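Local coordinates for SM80.1 Vicilin (Solanum melongena, PDB 5VF5), which is a 7S vicilin built of two cupin domains that binds a copper ion and probably serves as a seed storage globulin, at residues A[35-40]-A[45-50]; A[21-24]-A[29-32]; A[351-356]-A[389-394]. All coordinates share one frame; numbering follows the deposited sequence.

Contact 1 (A[35-40]-A[45-50]); sequences KFTQRS and GIEKFR
Phe36 and Phe49 touch across this contact and also share a water gripped by three backbone groups. Phe36 N donates to the water oxygen over 2.8 Å, while the water donates to Glu47 O and to Phe49 O, the latter 2.7 Å from its oxygen. Both of its hydrogens are thus spent on 45-50, where Ile46 to Phe49 form a type I turn. Ile46 CD1 lies over one face of the Phe36 ring in a CH-pi contact, 3.8 Å from the Phe36 ring centroid and displaced toward CD2. The Ile46 chain places it there by seating CG1 between backbone N and carbonyl carbon (chi1 65°) and then running straight. Phe36 CE2 comes obliquely to within 3.2 Å of Phe49 O. Phe14 makes an edge-to-face pair with Phe36, and Val320 touches both Phe36 and Ile46, so this apolar group joins the turn to the sheet of the second cupin domain. Nearer solvent, Lys35 NZ bridges to Glu47 OE2 at 2.7 Å in the Glu47 conformer described, one of two deposited. The ammonium meets the anti side of that oxygen, 19° out of the carboxylate plane, and also donates to Pro132 O. Its approach needs the kink in the lysine chain at chi3 (57°), which swings CE and NZ over the extended Glu47 chain. Arg50 turns one guanidinium face to Lys35 N, both donors, while NH1 and NH2 bond instead to Gly133 O and Leu33 O. The chemistry is thus mixed: a ring and an aliphatic tip on the buried side, an ion pair nearer solvent, and a water that ties one N-H of 35-40 to two carbonyls of 45-50.

Contact 2 (A[21-24]-A[29-32]); sequences SRFR and DFRI
Ser21 and Arg31 face each other as an antiparallel non-hydrogen-bonded pair, CA to CA 4.0 Å, in the beta hairpin that edges a sheet of the first cupin domain. One step on, Arg22 N donates to Phe30 O over 2.9 Å, nearly straight at 169°, and Ser21 CA sends a CA-H...O contact to the same Phe30 oxygen. On the face carrying Ser21 and Arg31, Ser21 OG donates to Asp29 OD1 at 2.8 Å through the syn lone pair of that oxygen. The other carboxylate oxygen, Asp29 OD2, takes Arg31 NH2 on its anti side at 3.0 Å, in a salt bridge that would hold the carboxylate from turning; Arg31 NH1 pairs with Glu55. A sodium ion, bound by Ala25 and by Gly28, where strand 28-32 begins, lies about 4 Å from the Asp29 side chain. On the other side from the Ser21-Asp29 bond, Arg22 runs alongside Phe30 in the same direction, its guanidinium plane 86° from the ring. Arg22 then lays one guanidinium face on Ile32 CG2, 3.6 Å from NE, while NH1 reaches Val135 O. Phe23, its CG set between backbone N and carbonyl carbon (chi1 47°), crosses Phe30 at about a right angle and brings CZ within 3.5 Å of Phe30 CB. Close by, Phe30 N, 4.0 Å from Phe23 CE1, is buried without a hydrogen-bond partner in the model.

Contact 3 (A[351-356]-A[389-394]); sequences KNFLAG and QSYFVA. With ACT (acetate ion), chain C.
Phe353 carries its ring from strand 351-353 to Tyr391, in the second cupin domain, where strands 351-353 and 392-394 both pair with strand 254-261. Its CB points toward the other segment, and with CG turned beside the backbone N (chi1 -78°) the ring stands with one face to the tyrosine. CG is the first ring atom to meet Tyr391 CD1; Phe353 CD1 lies closer, and Phe353 CE1 makes the nearest approach, 3.6 Å from Tyr391 CD1. At the tip, Phe353 CZ is 3.8 Å from the same tyrosine carbon, and on the far branch CE2 nears the backbone of Tyr391, 3.9 Å from Tyr391 O. The tyrosine edge therefore points into the phenylalanine face, off centre, as a T-shaped pair with centroids 5.1 Å apart and planes at 66°. Phe220 joins both rings, edge-to-face with Phe353. On a face of the Tyr391 ring sits Ser390 CB, 3.5 Å above its centre. Tyr391 is the corner of a classic gamma turn, in which Phe392 N donates to Ser390 O over 2.8 Å, and its own N donates to a water that in turn donates to Ala355 O. The backbones close up at Gly356, whose CA comes within 3.3 Å of Gln389 O, while Ser390 OG accepts from Glu358 N. Lys351 NZ donates to an acetate oxygen (ACT O) over 2.8 Å and also bonds Asn261 OD1; the acetate, probably from the crystallisation liquor, is held by Tyr259, Asn261 and Arg266 too. Weakly positive ring hydrogens of Tyr391 meet the pi cloud of Phe353. Lacking direct polar bonds, the segments meet through rings, one water and the close Gly356 backbone, while each is also bonded to strand 254-261.

In the fold
Along the chain contact 2 comes first, then contact 1, then contact 3, each closing before the next opens. Contacts 1 and 2 have centres 19 Å apart and share a sheet of the first cupin domain, where strands 28-32 and 49-56 are neighbours. They touch directly: Arg50 NH2 packs on Ile32 CG1 at 3.8 Å. Contact 3 belongs to the second cupin domain, where strands 351-353 and 392-394 both pair with strand 254-261. Its centre is about 30 Å from that of contact 1 and 38 Å from that of contact 2, on the opposite side of the chain's centre. Contact 1, reaching strands 318-321 and 337-344, spans the junction of the two domains.

Contact 1 (A[35-40]-A[45-50])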
ATOM      1  N   LYS A  35     -13.911  -2.323   3.133  1.00 12.89           N
ATOM      2  CA  LYS A  35     -13.507  -3.709   3.244  1.00 13.62           C
ATOM      3  C   LYS A  35     -13.501  -4.376   1.884  1.00 13.86           C
ATOM      4  O   LYS A  35     -14.374  -4.099   1.046  1.00 15.46           O
ATOM      5  CB  LYS A  35     -14.484  -4.488   4.127  1.00 17.46           C
ATOM      6  CG  LYS A  35     -14.297  -4.221   5.590  1.00 19.60           C
ATOM      7  CD  LYS A  35     -15.201  -5.104   6.447  1.00 23.39           C
ATOM      8  CE  LYS A  35     -14.986  -6.605   6.194  1.00 25.02           C
ATOM      9  NZ  LYS A  35     -15.754  -7.466   7.134  1.00 31.64           N
ATOM     10  N   PHE A  36     -12.553  -5.256   1.639  1.00 13.49           N
ATOM     11  CA  PHE A  36     -12.447  -5.846   0.300  1.00 15.04           C
ATOM     12  C   PHE A  36     -13.630  -6.719  -0.106  1.00 17.16           C
ATOM     13  O   PHE A  36     -13.904  -6.895  -1.302  1.00 20.34           O
ATOM     14  CB  PHE A  36     -11.159  -6.628   0.209  1.00 14.21           C
ATOM     15  CG  PHE A  36      -9.951  -5.758   0.173  1.00 13.47           C
ATOM     16  CD1 PHE A  36      -9.697  -4.938  -0.943  1.00 15.38           C
ATOM     17  CD2 PHE A  36      -9.034  -5.761   1.186  1.00 13.71           C
ATOM     18  CE1 PHE A  36      -8.565  -4.176  -0.986  1.00 15.58           C
ATOM     19  CE2 PHE A  36      -7.912  -4.956   1.140  1.00 14.49           C
ATOM     20  CZ  PHE A  36      -7.674  -4.184   0.035  1.00 15.58           C
ATOM     21  N   THR A  37     -14.307  -7.229   0.890  1.00 16.00           N
ATOM     22  CA  THR A  37     -15.523  -8.030   0.705  1.00 17.92           C
ATOM     23  C   THR A  37     -16.786  -7.212   0.489  1.00 20.59           C
ATOM     24  O   THR A  37     -17.861  -7.816   0.307  1.00 22.39           O
ATOM     25  CB  THR A  37     -15.696  -8.944   1.918  1.00 18.85           C
ATOM     26  OG1 THR A  37     -15.547  -8.155   3.111  1.00 21.93           O
ATOM     27  CG2 THR A  37     -14.621 -10.054   1.910  1.00 21.35           C
ATOM     28  N   GLN A  38     -16.676  -5.877   0.473  1.00 20.95           N
ATOM     29  CA  GLN A  38     -17.868  -5.006   0.238  1.00 22.49           C
ATOM     30  C   GLN A  38     -18.708  -5.414  -0.948  1.00 23.37           C
ATOM     31  O   GLN A  38     -19.920  -5.470  -0.805  1.00 28.76           O
ATOM     32  CB  GLN A  38     -17.475  -3.523   0.092  1.00 28.19           C
ATOM     33  CG  GLN A  38     -18.635  -2.560  -0.123  1.00 28.59           C
ATOM     34  CD  GLN A  38     -18.168  -1.188  -0.601  1.00 29.49           C
ATOM     35  OE1 GLN A  38     -17.393  -1.053  -1.584  1.00 29.22           O
ATOM     36  NE2 GLN A  38     -18.630  -0.161   0.093  1.00 32.23           N
ATOM     37  N   ARG A  39     -18.104  -5.699  -2.086  1.00 25.02           N
ATOM     38  CA  ARG A  39     -18.869  -6.081  -3.298  1.00 26.25           C
ATOM     39  C   ARG A  39     -18.622  -7.480  -3.812  1.00 27.21           C
ATOM     40  O   ARG A  39     -19.307  -7.909  -4.742  1.00 37.86           O
ATOM     41  CB  ARG A  39     -18.574  -5.130  -4.468  1.00 31.69           C
ATOM     42  CG  ARG A  39     -19.027  -3.702  -4.279  1.00 31.55           C
ATOM     43  CD  ARG A  39     -18.597  -2.880  -5.485  1.00 32.80           C
ATOM     44  NE  ARG A  39     -18.854  -1.463  -5.286  1.00 43.25           N
ATOM     45  CZ  ARG A  39     -18.527  -0.501  -6.153  1.00 41.89           C
ATOM     46  NH1 ARG A  39     -18.801   0.758  -5.844  1.00 46.73           N
ATOM     47  NH2 ARG A  39     -17.932  -0.787  -7.320  1.00 39.04           N
ATOM     48  N   SER A  40     -17.687  -8.215  -3.222  1.00 26.09           N
ATOM     49  CA  SER A  40     -17.403  -9.574  -3.687  1.00 21.57           C
ATOM     50  C   SER A  40     -16.771 -10.480  -2.605  1.00 18.50           C
ATOM     51  O   SER A  40     -15.750 -10.159  -1.951  1.00 21.15           O
ATOM     52  CB  SER A  40     -16.464  -9.575  -4.897  1.00 25.01           C
ATOM     53  OG  SER A  40     -16.209 -10.926  -5.321  1.00 23.15           O
ATOM     54  N   GLY A  45     -10.467 -13.937   1.340  1.00 13.75           N
ATOM     55  CA  GLY A  45      -9.118 -14.333   1.777  1.00 13.84           C
ATOM     56  C   GLY A  45      -8.253 -13.206   2.306  1.00 14.22           C
ATOM     57  O   GLY A  45      -7.245 -13.451   2.955  1.00 16.69           O
ATOM     58  N   ILE A  46      -8.646 -11.955   2.032  1.00 12.24           N
ATOM     59  CA  ILE A  46      -7.949 -10.778   2.525  1.00 12.19           C
ATOM     60  C   ILE A  46      -8.853  -9.864   3.346  1.00 12.00           C
ATOM     61  O   ILE A  46      -8.532  -8.690   3.520  1.00 11.65           O
ATOM     62  CB  ILE A  46      -7.228 -10.022   1.392  1.00 13.33           C
ATOM     63  CG1 ILE A  46      -8.197  -9.424   0.365  1.00 12.60           C
ATOM     64  CG2 ILE A  46      -6.195 -10.928   0.762  1.00 13.50           C
ATOM     65  CD1 ILE A  46      -7.514  -8.466  -0.613  1.00 13.55           C
ATOM     66  N   GLU A  47      -9.951 -10.414   3.870  1.00 11.83           N
ATOM     67  CA  GLU A  47     -10.967  -9.606   4.578  0.70 12.82           C
ATOM     68  C   GLU A  47     -10.449  -8.741   5.754  1.00 12.08           C
ATOM     69  O   GLU A  47     -10.996  -7.705   6.087  1.00 13.58           O
ATOM     70  CB  GLU A  47     -12.112 -10.493   5.108  0.70 15.38           C
ATOM     71  CG  GLU A  47     -13.209  -9.756   5.865  0.70 17.06           C
ATOM     72  CD  GLU A  47     -14.282 -10.660   6.467  0.70 21.11           C
ATOM     73  OE1 GLU A  47     -14.017 -11.862   6.700  0.70 23.45           O
ATOM     74  OE2 GLU A  47     -15.407 -10.149   6.752  0.70 22.91           O
ATOM     75  N   LYS A  48      -9.362  -9.247   6.378  1.00 10.20           N
ATOM     76  CA  LYS A  48      -8.848  -8.531   7.559  1.00 11.44           C
ATOM     77  C   LYS A  48      -8.039  -7.287   7.218  1.00  9.53           C
ATOM     78  O   LYS A  48      -7.718  -6.477   8.129  1.00 11.54           O
ATOM     79  CB  LYS A  48      -8.079  -9.446   8.500  1.00 11.62           C
ATOM     80  CG  LYS A  48      -8.945 -10.469   9.215  1.00 15.55           C
ATOM     81  CD  LYS A  48      -8.133 -11.321  10.174  1.00 19.11           C
ATOM     82  CE  LYS A  48      -9.026 -12.254  10.961  1.00 24.91           C
ATOM     83  NZ  LYS A  48      -8.210 -13.069  11.888  1.00 30.34           N
ATOM     84  N   PHE A  49      -7.693  -7.129   5.934  1.00  9.43           N
ATOM     85  CA  PHE A  49      -6.773  -6.083   5.539  1.00  9.80           C
ATOM     86  C   PHE A  49      -7.512  -4.872   4.969  1.00  9.88           C
ATOM     87  O   PHE A  49      -8.556  -5.001   4.311  1.00 11.44           O
ATOM     88  CB  PHE A  49      -5.765  -6.598   4.542  1.00 10.59           C
ATOM     89  CG  PHE A  49      -4.755  -7.547   5.125  1.00 10.94           C
ATOM     90  CD1 PHE A  49      -3.611  -7.073   5.702  1.00 12.46           C
ATOM     91  CD2 PHE A  49      -5.007  -8.908   5.145  1.00 11.25           C
ATOM     92  CE1 PHE A  49      -2.694  -7.933   6.269  1.00 14.05           C
ATOM     93  CE2 PHE A  49      -4.089  -9.778   5.722  1.00 13.82           C
ATOM     94  CZ  PHE A  49      -2.930  -9.287   6.247  1.00 13.89           C
ATOM     95  N   ARG A  50      -6.990  -3.689   5.249  1.00 10.22           N
ATOM     96  CA  ARG A  50      -7.490  -2.459   4.657  1.00 10.82           C
ATOM     97  C   ARG A  50      -6.334  -1.701   4.068  1.00 10.37           C
ATOM     98  O   ARG A  50      -5.219  -1.718   4.654  1.00 11.18           O
ATOM     99  CB  ARG A  50      -8.192  -1.613   5.692  1.00 10.42           C
ATOM    100  CG  ARG A  50      -9.396  -2.262   6.370  1.00 10.83           C
ATOM    101  CD  ARG A  50     -10.582  -2.476   5.446  1.00 10.47           C
ATOM    102  NE  ARG A  50     -11.260  -1.230   5.133  1.00 10.48           N
ATOM    103  CZ  ARG A  50     -12.144  -0.614   5.922  1.00 11.13           C
ATOM    104  NH1 ARG A  50     -12.451  -1.122   7.119  1.00 13.02           N
ATOM    105  NH2 ARG A  50     -12.718   0.518   5.518  1.00 12.87           N
TER
HETATM  106  O   HOH W   1     -11.121  -5.865   4.001  1.00 12.83           O

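Contact 2 (A[21-24]-A[29-32])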
ATOM      1  N   SER A  21     -12.927   9.481   2.832  1.00 13.35           N
ATOM      2  CA  SER A  21     -12.296  10.283   3.889  1.00 13.86           C
ATOM      3  C   SER A  21     -12.908   9.958   5.235  1.00 13.91           C
ATOM      4  O   SER A  21     -14.125   9.934   5.386  1.00 17.57           O
ATOM      5  CB  SER A  21     -12.423  11.825   3.751  1.00 18.00           C
ATOM      6  OG  SER A  21     -11.821  12.279   2.622  1.00 25.06           O
ATOM      7  N   ARG A  22     -12.060   9.754   6.226  1.00 14.50           N
ATOM      8  CA  ARG A  22     -12.510   9.497   7.587  1.00 16.34           C
ATOM      9  C   ARG A  22     -12.862  10.752   8.385  1.00 15.64           C
ATOM     10  O   ARG A  22     -13.546  10.689   9.397  1.00 19.15           O
ATOM     11  CB  ARG A  22     -11.493   8.650   8.340  1.00 20.16           C
ATOM     12  CG  ARG A  22     -11.569   7.159   7.941  1.00 27.48           C
ATOM     13  CD  ARG A  22     -12.695   6.464   8.737  1.00 30.26           C
ATOM     14  NE  ARG A  22     -12.910   5.036   8.488  1.00 26.31           N
ATOM     15  CZ  ARG A  22     -12.315   4.012   9.120  1.00 24.83           C
ATOM     16  NH1 ARG A  22     -11.364   4.197  10.022  1.00 28.57           N
ATOM     17  NH2 ARG A  22     -12.635   2.770   8.777  1.00 26.31           N
ATOM     18  N   PHE A  23     -12.402  11.885   7.900  1.00 14.92           N
ATOM     19  CA  PHE A  23     -12.682  13.179   8.535  1.00 15.08           C
ATOM     20  C   PHE A  23     -12.507  14.278   7.512  1.00 12.52           C
ATOM     21  O   PHE A  23     -11.913  14.059   6.445  1.00 15.91           O
ATOM     22  CB  PHE A  23     -11.809  13.409   9.767  1.00 15.73           C
ATOM     23  CG  PHE A  23     -10.326  13.107   9.577  1.00 16.15           C
ATOM     24  CD1 PHE A  23      -9.532  13.901   8.764  1.00 16.54           C
ATOM     25  CD2 PHE A  23      -9.727  12.038  10.220  1.00 16.41           C
ATOM     26  CE1 PHE A  23      -8.191  13.652   8.593  1.00 14.77           C
ATOM     27  CE2 PHE A  23      -8.384  11.774  10.031  1.00 16.42           C
ATOM     28  CZ  PHE A  23      -7.614  12.605   9.250  1.00 17.09           C
ATOM     29  N   ARG A  24     -12.983  15.470   7.871  1.00 12.77           N
ATOM     30  CA  ARG A  24     -12.820  16.654   7.051  0.60 13.14           C
ATOM     31  C   ARG A  24     -11.723  17.490   7.639  1.00 12.06           C
ATOM     32  O   ARG A  24     -11.908  18.092   8.694  1.00 15.59           O
ATOM     33  CB  ARG A  24     -14.116  17.467   7.068  0.60 15.19           C
ATOM     34  CG  ARG A  24     -15.355  16.713   6.696  0.60 17.73           C
ATOM     35  CD  ARG A  24     -15.324  16.345   5.226  0.60 16.72           C
ATOM     36  NE  ARG A  24     -16.615  15.791   4.818  0.60 19.22           N
ATOM     37  CZ  ARG A  24     -16.806  14.583   4.294  0.60 24.65           C
ATOM     38  NH1 ARG A  24     -15.786  13.755   4.047  0.60 33.46           N
ATOM     39  NH2 ARG A  24     -18.035  14.209   3.985  0.60 25.00           N
ATOM     40  N   ASP A  29      -5.649  14.837   4.286  1.00 13.01           N
ATOM     41  CA  ASP A  29      -6.727  13.874   4.250  1.00 13.73           C
ATOM     42  C   ASP A  29      -6.230  12.514   4.705  1.00 12.52           C
ATOM     43  O   ASP A  29      -5.041  12.198   4.621  1.00 15.88           O
ATOM     44  CB  ASP A  29      -7.298  13.779   2.846  1.00 14.28           C
ATOM     45  CG  ASP A  29      -8.706  13.131   2.810  1.00 18.20           C
ATOM     46  OD1 ASP A  29      -9.464  13.097   3.825  1.00 20.24           O
ATOM     47  OD2 ASP A  29      -9.042  12.666   1.725  1.00 24.95           O
ATOM     48  N   PHE A  30      -7.159  11.725   5.184  1.00 12.51           N
ATOM     49  CA  PHE A  30      -6.964  10.313   5.478  1.00 12.60           C
ATOM     50  C   PHE A  30      -8.158   9.620   4.878  1.00 12.10           C
ATOM     51  O   PHE A  30      -9.294   9.874   5.334  1.00 13.40           O
ATOM     52  CB  PHE A  30      -6.914  10.056   6.986  1.00 14.93           C
ATOM     53  CG  PHE A  30      -6.892   8.594   7.362  1.00 20.54           C
ATOM     54  CD1 PHE A  30      -6.014   7.719   6.764  1.00 21.01           C
ATOM     55  CD2 PHE A  30      -7.807   8.091   8.289  1.00 26.33           C
ATOM     56  CE1 PHE A  30      -5.974   6.381   7.133  1.00 27.52           C
ATOM     57  CE2 PHE A  30      -7.800   6.757   8.639  1.00 33.05           C
ATOM     58  CZ  PHE A  30      -6.888   5.892   8.040  1.00 31.99           C
ATOM     59  N   ARG A  31      -7.927   8.779   3.872  1.00 10.76           N
ATOM     60  CA  ARG A  31      -9.005   8.087   3.208  1.00 11.68           C
ATOM     61  C   ARG A  31      -8.727   6.632   3.120  1.00 11.25           C
ATOM     62  O   ARG A  31      -7.588   6.230   2.897  1.00 11.11           O
ATOM     63  CB  ARG A  31      -9.335   8.670   1.861  1.00 15.03           C
ATOM     64  CG  ARG A  31      -8.266   8.859   0.877  1.00 16.24           C
ATOM     65  CD  ARG A  31      -8.862   9.781  -0.214  1.00 22.72           C
ATOM     66  NE  ARG A  31      -7.837   9.971  -1.171  1.00 25.12           N
ATOM     67  CZ  ARG A  31      -6.949  10.938  -1.168  1.00 23.48           C
ATOM     68  NH1 ARG A  31      -6.041  10.939  -2.112  1.00 26.33           N
ATOM     69  NH2 ARG A  31      -7.001  11.943  -0.280  1.00 24.23           N
ATOM     70  N   ILE A  32      -9.749   5.823   3.302  1.00 10.93           N
ATOM     71  CA  ILE A  32      -9.610   4.396   3.435  1.00 11.37           C
ATOM     72  C   ILE A  32     -10.564   3.701   2.484  1.00 10.87           C
ATOM     73  O   ILE A  32     -11.722   4.080   2.289  1.00 12.05           O
ATOM     74  CB  ILE A  32      -9.837   3.948   4.885  1.00 12.94           C
ATOM     75  CG1 ILE A  32      -9.530   2.464   5.117  1.00 12.73           C
ATOM     76  CG2 ILE A  32     -11.193   4.320   5.395  1.00 13.76           C
ATOM     77  CD1 ILE A  32      -9.440   2.105   6.610  1.00 15.41           C
TER

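Contact 3 (A[351-356]-A[389-394])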
ATOM      1  N   LYS A 351       7.630 -15.093  -7.813  1.00 11.32           N
ATOM      2  CA  LYS A 351       7.195 -14.613  -9.116  1.00 11.84           C
ATOM      3  C   LYS A 351       7.518 -15.657 -10.158  1.00 13.17           C
ATOM      4  O   LYS A 351       8.640 -16.177 -10.198  1.00 19.61           O
ATOM      5  CB  LYS A 351       7.901 -13.338  -9.541  1.00 15.40           C
ATOM      6  CG  LYS A 351       7.557 -12.133  -8.748  1.00 21.36           C
ATOM      7  CD  LYS A 351       6.609 -11.295  -9.498  1.00 21.63           C
ATOM      8  CE  LYS A 351       6.199  -9.989  -8.826  1.00 15.28           C
ATOM      9  NZ  LYS A 351       5.687 -10.189  -7.439  1.00 13.44           N
ATOM     10  N   ASN A 352       6.541 -15.975 -10.989  1.00 10.18           N
ATOM     11  CA  ASN A 352       6.666 -16.924 -12.083  0.60 10.25           C
ATOM     12  C   ASN A 352       6.362 -16.207 -13.375  1.00  9.41           C
ATOM     13  O   ASN A 352       5.178 -15.883 -13.658  1.00 10.84           O
ATOM     14  CB  ASN A 352       5.645 -18.045 -11.910  0.60 12.28           C
ATOM     15  CG  ASN A 352       5.953 -18.937 -10.733  0.60 12.89           C
ATOM     16  OD1 ASN A 352       6.513 -20.013 -10.894  0.60 15.24           O
ATOM     17  ND2 ASN A 352       5.618 -18.470  -9.533  0.60 12.70           N
ATOM     18  N   PHE A 353       7.371 -15.947 -14.202  1.00  9.46           N
ATOM     19  CA  PHE A 353       7.164 -15.270 -15.466  1.00 10.17           C
ATOM     20  C   PHE A 353       6.764 -16.276 -16.524  1.00 10.18           C
ATOM     21  O   PHE A 353       7.162 -17.436 -16.496  1.00 11.70           O
ATOM     22  CB  PHE A 353       8.434 -14.503 -15.872  1.00 10.23           C
ATOM     23  CG  PHE A 353       8.577 -13.228 -15.119  1.00 11.18           C
ATOM     24  CD1 PHE A 353       9.182 -13.201 -13.859  1.00 11.56           C
ATOM     25  CD2 PHE A 353       7.983 -12.062 -15.602  1.00 11.23           C
ATOM     26  CE1 PHE A 353       9.257 -12.028 -13.138  1.00 13.24           C
ATOM     27  CE2 PHE A 353       8.023 -10.897 -14.852  1.00 13.84           C
ATOM     28  CZ  PHE A 353       8.667 -10.890 -13.632  1.00 13.50           C
ATOM     29  N   LEU A 354       5.879 -15.819 -17.412  1.00  9.86           N
ATOM     30  CA  LEU A 354       5.233 -16.672 -18.392  1.00  9.72           C
ATOM     31  C   LEU A 354       5.737 -16.469 -19.821  1.00  9.71           C
ATOM     32  O   LEU A 354       5.287 -17.168 -20.748  1.00 11.13           O
ATOM     33  CB  LEU A 354       3.736 -16.413 -18.318  1.00 10.45           C
ATOM     34  CG  LEU A 354       3.123 -16.787 -16.966  1.00 10.98           C
ATOM     35  CD1 LEU A 354       1.730 -16.158 -16.834  1.00 11.47           C
ATOM     36  CD2 LEU A 354       3.060 -18.277 -16.797  1.00 12.91           C
ATOM     37  N   ALA A 355       6.646 -15.529 -20.004  1.00 10.71           N
ATOM     38  CA  ALA A 355       7.321 -15.261 -21.299  1.00 11.84           C
ATOM     39  C   ALA A 355       8.619 -14.561 -20.962  1.00 13.48           C
ATOM     40  O   ALA A 355       8.792 -14.100 -19.843  1.00 13.72           O
ATOM     41  CB  ALA A 355       6.469 -14.374 -22.162  1.00 12.50           C
ATOM     42  N   GLY A 356       9.510 -14.474 -21.932  1.00 14.29           N
ATOM     43  CA  GLY A 356      10.806 -13.841 -21.723  1.00 15.26           C
ATOM     44  C   GLY A 356      11.893 -14.874 -21.558  1.00 15.07           C
ATOM     45  O   GLY A 356      11.638 -16.069 -21.389  1.00 16.83           O
ATOM     46  N   GLN A 389      14.785 -10.866 -24.122  1.00 17.86           N
ATOM     47  CA  GLN A 389      14.772 -10.031 -22.907  0.50 15.63           C
ATOM     48  C   GLN A 389      13.917 -10.691 -21.842  1.00 14.94           C
ATOM     49  O   GLN A 389      13.115 -11.585 -22.140  1.00 15.47           O
ATOM     50  CB  GLN A 389      14.274  -8.608 -23.192  0.50 15.99           C
ATOM     51  CG  GLN A 389      15.265  -7.753 -23.991  0.50 18.83           C
ATOM     52  CD  GLN A 389      16.435  -7.258 -23.140  0.50 19.25           C
ATOM     53  OE1 GLN A 389      16.250  -6.461 -22.218  0.50 20.23           O
ATOM     54  NE2 GLN A 389      17.646  -7.758 -23.426  0.50 22.48           N
ATOM     55  N   SER A 390      14.103 -10.254 -20.609  1.00 14.14           N
ATOM     56  CA  SER A 390      13.323 -10.764 -19.464  1.00 12.56           C
ATOM     57  C   SER A 390      12.669  -9.659 -18.710  1.00 12.30           C
ATOM     58  O   SER A 390      13.127  -8.516 -18.732  1.00 13.08           O
ATOM     59  CB  SER A 390      14.214 -11.560 -18.495  1.00 13.79           C
ATOM     60  OG  SER A 390      14.729 -12.726 -19.100  1.00 16.03           O
ATOM     61  N   TYR A 391      11.532 -10.027 -18.093  1.00 11.55           N
ATOM     62  CA  TYR A 391      10.848  -9.252 -17.042  1.00 11.53           C
ATOM     63  C   TYR A 391      10.073  -8.061 -17.530  1.00 12.19           C
ATOM     64  O   TYR A 391       8.826  -8.008 -17.368  1.00 11.85           O
ATOM     65  CB  TYR A 391      11.822  -8.820 -15.927  1.00 11.85           C
ATOM     66  CG  TYR A 391      12.700  -9.941 -15.442  1.00 12.69           C
ATOM     67  CD1 TYR A 391      12.169 -11.153 -15.077  1.00 13.35           C
ATOM     68  CD2 TYR A 391      14.066  -9.794 -15.405  1.00 13.23           C
ATOM     69  CE1 TYR A 391      12.980 -12.206 -14.667  1.00 13.87           C
ATOM     70  CE2 TYR A 391      14.883 -10.825 -14.980  1.00 13.35           C
ATOM     71  CZ  TYR A 391      14.351 -12.018 -14.614  1.00 13.56           C
ATOM     72  OH  TYR A 391      15.176 -13.022 -14.176  1.00 17.69           O
ATOM     73  N   PHE A 392      10.754  -7.122 -18.190  1.00 10.97           N
ATOM     74  CA  PHE A 392      10.088  -5.952 -18.779  1.00 12.30           C
ATOM     75  C   PHE A 392      10.622  -5.725 -20.175  1.00 14.00           C
ATOM     76  O   PHE A 392      11.833  -5.845 -20.408  1.00 14.56           O
ATOM     77  CB  PHE A 392      10.316  -4.695 -17.963  1.00 12.22           C
ATOM     78  CG  PHE A 392       9.973  -4.818 -16.499  1.00 11.40           C
ATOM     79  CD1 PHE A 392      10.909  -5.308 -15.594  1.00 12.89           C
ATOM     80  CD2 PHE A 392       8.769  -4.397 -16.016  1.00 11.92           C
ATOM     81  CE1 PHE A 392      10.607  -5.403 -14.236  1.00 15.19           C
ATOM     82  CE2 PHE A 392       8.464  -4.473 -14.663  1.00 12.30           C
ATOM     83  CZ  PHE A 392       9.380  -4.968 -13.774  1.00 14.02           C
ATOM     84  N   VAL A 393       9.701  -5.426 -21.097  1.00 13.14           N
ATOM     85  CA  VAL A 393      10.049  -5.255 -22.506  1.00 13.53           C
ATOM     86  C   VAL A 393       9.238  -4.105 -23.103  1.00 15.13           C
ATOM     87  O   VAL A 393       8.347  -3.566 -22.449  1.00 14.33           O
ATOM     88  CB  VAL A 393       9.809  -6.561 -23.305  1.00 14.55           C
ATOM     89  CG1 VAL A 393      10.574  -7.722 -22.736  1.00 16.33           C
ATOM     90  CG2 VAL A 393       8.358  -6.938 -23.395  1.00 16.63           C
ATOM     91  N   ALA A 394       9.524  -3.746 -24.363  1.00 17.09           N
ATOM     92  CA  ALA A 394       8.708  -2.756 -25.026  1.00 17.45           C
ATOM     93  C   ALA A 394       7.268  -3.262 -25.149  1.00 16.64           C
ATOM     94  O   ALA A 394       7.020  -4.398 -25.517  1.00 18.84           O
ATOM     95  CB  ALA A 394       9.257  -2.466 -26.410  1.00 20.05           C
TER
HETATM   96  C   ACT C 502       3.387  -7.724  -7.609  1.00 13.12           C
HETATM   97  O   ACT C 502       4.175  -7.989  -6.649  1.00 14.90           O
HETATM   98  OXT ACT C 502       2.884  -8.649  -8.286  1.00 12.25           O
HETATM   99  CH3 ACT C 502       3.043  -6.311  -8.013  1.00 14.38           C
HETATM  100  O   HOH W   2      10.858 -12.860 -18.287  1.00 12.25           O